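Local coordinates for protein peroxisomal acyl-CoA oxidase 1A (Solanum lycopersicum, PDB 2FON) that probably oxidises fatty acyl-CoA thioesters with the help of a bound FAD cofactor, as a flavoprotein of peroxisomal beta-oxidation, at residues G167-A172 with T187-K192. Sequence-based numbering, arbitrary orientation.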
ATOM      1  N   GLY B 167      -7.171   1.187 -29.342  1.00 66.41           N
ATOM      2  CA  GLY B 167      -5.936   1.545 -29.985  1.00 65.34           C
ATOM      3  C   GLY B 167      -4.973   0.405 -30.090  1.00 65.42           C
ATOM      4  O   GLY B 167      -3.812   0.659 -30.315  1.00 65.27           O
ATOM      5  N   LEU B 168      -5.429  -0.837 -29.910  1.00 65.46           N
ATOM      6  CA  LEU B 168      -4.540  -2.005 -30.056  1.00 66.91           C
ATOM      7  C   LEU B 168      -3.903  -2.039 -31.446  1.00 67.08           C
ATOM      8  O   LEU B 168      -4.493  -1.585 -32.444  1.00 66.57           O
ATOM      9  CB  LEU B 168      -5.281  -3.336 -29.894  1.00 66.72           C
ATOM     10  CG  LEU B 168      -5.963  -3.646 -28.567  1.00 71.97           C
ATOM     11  CD1 LEU B 168      -6.943  -4.788 -28.731  1.00 74.89           C
ATOM     12  CD2 LEU B 168      -5.030  -3.904 -27.361  1.00 73.59           C
ATOM     13  N   GLU B 169      -2.712  -2.617 -31.522  1.00 67.29           N
ATOM     14  CA  GLU B 169      -1.993  -2.618 -32.795  1.00 67.51           C
ATOM     15  C   GLU B 169      -2.010  -3.963 -33.496  1.00 65.52           C
ATOM     16  O   GLU B 169      -1.706  -4.012 -34.684  1.00 65.68           O
ATOM     17  CB  GLU B 169      -0.531  -2.163 -32.633  1.00 67.46           C
ATOM     18  CG  GLU B 169      -0.282  -0.837 -31.958  1.00 68.55           C
ATOM     19  CD  GLU B 169       1.240  -0.576 -31.810  1.00 70.18           C
ATOM     20  OE1 GLU B 169       1.948  -0.468 -32.857  1.00 72.53           O
ATOM     21  OE2 GLU B 169       1.721  -0.482 -30.643  1.00 74.16           O
ATOM     22  N   THR B 170      -2.314  -5.043 -32.788  1.00 64.16           N
ATOM     23  CA  THR B 170      -2.366  -6.365 -33.433  1.00 63.48           C
ATOM     24  C   THR B 170      -3.392  -6.326 -34.561  1.00 63.62           C
ATOM     25  O   THR B 170      -4.493  -5.823 -34.338  1.00 63.40           O
ATOM     26  CB  THR B 170      -2.755  -7.491 -32.451  1.00 63.14           C
ATOM     27  OG1 THR B 170      -1.872  -7.489 -31.321  1.00 62.97           O
ATOM     28  CG2 THR B 170      -2.635  -8.836 -33.127  1.00 62.21           C
ATOM     29  N   THR B 171      -3.044  -6.838 -35.758  1.00 63.30           N
ATOM     30  CA  THR B 171      -4.005  -6.881 -36.870  1.00 63.18           C
ATOM     31  C   THR B 171      -4.446  -8.264 -37.338  1.00 63.09           C
ATOM     32  O   THR B 171      -3.695  -9.228 -37.307  1.00 62.77           O
ATOM     33  CB  THR B 171      -3.539  -6.085 -38.135  1.00 63.69           C
ATOM     34  OG1 THR B 171      -2.321  -6.649 -38.649  1.00 66.19           O
ATOM     35  CG2 THR B 171      -3.359  -4.604 -37.858  1.00 60.44           C
ATOM     36  N   ALA B 172      -5.686  -8.328 -37.826  1.00 63.71           N
ATOM     37  CA  ALA B 172      -6.284  -9.538 -38.380  1.00 63.38           C
ATOM     38  C   ALA B 172      -6.800  -9.220 -39.767  1.00 64.61           C
ATOM     39  O   ALA B 172      -7.819  -8.518 -39.897  1.00 65.51           O
ATOM     40  CB  ALA B 172      -7.395  -9.973 -37.536  1.00 62.62           C
ATOM     41  N   THR B 187       4.444  -4.616 -34.521  1.00 66.84           N
ATOM     42  CA  THR B 187       5.557  -3.965 -33.820  1.00 66.35           C
ATOM     43  C   THR B 187       5.838  -4.647 -32.492  1.00 67.02           C
ATOM     44  O   THR B 187       4.969  -5.303 -31.931  1.00 66.31           O
ATOM     45  CB  THR B 187       5.212  -2.490 -33.432  1.00 66.53           C
ATOM     46  OG1 THR B 187       4.019  -2.488 -32.607  1.00 65.08           O
ATOM     47  CG2 THR B 187       5.041  -1.603 -34.639  1.00 61.70           C
ATOM     48  N   LEU B 188       7.030  -4.410 -31.956  1.00 67.63           N
ATOM     49  CA  LEU B 188       7.339  -4.811 -30.598  1.00 68.75           C
ATOM     50  C   LEU B 188       6.199  -4.507 -29.606  1.00 67.98           C
ATOM     51  O   LEU B 188       5.744  -5.414 -28.919  1.00 69.91           O
ATOM     52  CB  LEU B 188       8.652  -4.181 -30.135  1.00 69.33           C
ATOM     53  CG  LEU B 188       8.937  -4.692 -28.723  1.00 76.00           C
ATOM     54  CD1 LEU B 188       9.909  -5.941 -28.652  1.00 77.61           C
ATOM     55  CD2 LEU B 188       9.433  -3.538 -27.870  1.00 79.68           C
ATOM     56  N   THR B 189       5.686  -3.288 -29.584  1.00 66.28           N
ATOM     57  CA  THR B 189       4.749  -2.895 -28.569  1.00 65.80           C
ATOM     58  C   THR B 189       3.354  -3.474 -28.784  1.00 66.98           C
ATOM     59  O   THR B 189       2.464  -3.364 -27.893  1.00 67.45           O
ATOM     60  CB  THR B 189       4.545  -1.383 -28.506  1.00 65.77           C
ATOM     61  OG1 THR B 189       4.028  -0.962 -29.762  1.00 66.97           O
ATOM     62  CG2 THR B 189       5.821  -0.625 -28.151  1.00 60.74           C
ATOM     63  N   SER B 190       3.128  -4.079 -29.948  1.00 66.84           N
ATOM     64  CA  SER B 190       1.816  -4.628 -30.206  1.00 66.53           C
ATOM     65  C   SER B 190       1.833  -5.984 -29.631  1.00 67.13           C
ATOM     66  O   SER B 190       0.796  -6.637 -29.581  1.00 68.89           O
ATOM     67  CB  SER B 190       1.545  -4.756 -31.671  1.00 66.32           C
ATOM     68  OG  SER B 190       2.414  -5.735 -32.247  1.00 69.64           O
ATOM     69  N   SER B 191       3.006  -6.464 -29.242  1.00 66.30           N
ATOM     70  CA  SER B 191       3.069  -7.722 -28.529  1.00 66.55           C
ATOM     71  C   SER B 191       1.976  -7.852 -27.449  1.00 65.86           C
ATOM     72  O   SER B 191       1.782  -6.931 -26.675  1.00 65.33           O
ATOM     73  CB  SER B 191       4.415  -7.739 -27.843  1.00 66.65           C
ATOM     74  OG  SER B 191       5.340  -8.391 -28.632  1.00 68.62           O
ATOM     75  N   LYS B 192       1.271  -8.970 -27.363  1.00 66.58           N
ATOM     76  CA  LYS B 192       0.367  -9.168 -26.179  1.00 67.25           C
ATOM     77  C   LYS B 192       1.189  -9.341 -24.894  1.00 67.21           C
ATOM     78  O   LYS B 192       2.285  -9.918 -24.947  1.00 68.84           O
ATOM     79  CB  LYS B 192      -0.541 -10.386 -26.355  1.00 66.50           C
ATOM     80  CG  LYS B 192      -1.478 -10.302 -27.508  1.00 67.83           C
ATOM     81  CD  LYS B 192      -2.373  -9.084 -27.449  1.00 67.37           C
ATOM     82  CE  LYS B 192      -3.237  -9.024 -28.685  1.00 66.73           C
ATOM     83  NZ  LYS B 192      -4.191  -7.886 -28.641  1.00 67.28           N
TER
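Glu169 reaches from just ahead of strand 171-175 to two threonine hydroxyls, one for each carboxylate oxygen: Thr187, just before the 3-10 turn 188-190, and Thr189, within it. Its chain runs extended beyond CG, which carries the carboxylate past Ser190 to these hydroxyls. Thr189 OG1 gives a hydrogen bond to Glu169 OE2 (2.5 Å) from the syn side, near the carboxylate plane. Thr187 OG1 gives one to Glu169 OE1 (2.9 Å) from well above that plane, 54° out of it. Both threonines hold OG1 between backbone N and carbonyl carbon (chi1 58° and 61°), bringing the two hydroxyls to the same acid.

Nearer the backbone, Glu169 CB lies 3.5 Å from Ser190 CB. Serine is small enough for the backbones to come close here, and its OG turns back to Thr187 O (2.6 Å), in the carbonyl plane on a lone pair. Ser190 N shares that acceptor, tying the turn together.

Lys192 passes its CE 3.3 Å from Thr170 OG1. A long cation suits this buried place because Glu158 OE2 forms a salt bridge with Lys192 NZ, besides a hydrogen bond with Thr170 OG1, and NZ also bonds to the carbonyl oxygens of Gln156 and Tyr208. Tyr645 of the second subunit packs on Thr189. The arrangement ties the lead-in to strand 171-175, where Leu168 nears FAD-binding Gln156, to the loop between strands 180-184 and 192-196 in the beta-rich middle domain of the acyl-CoA dehydrogenase/oxidase fold.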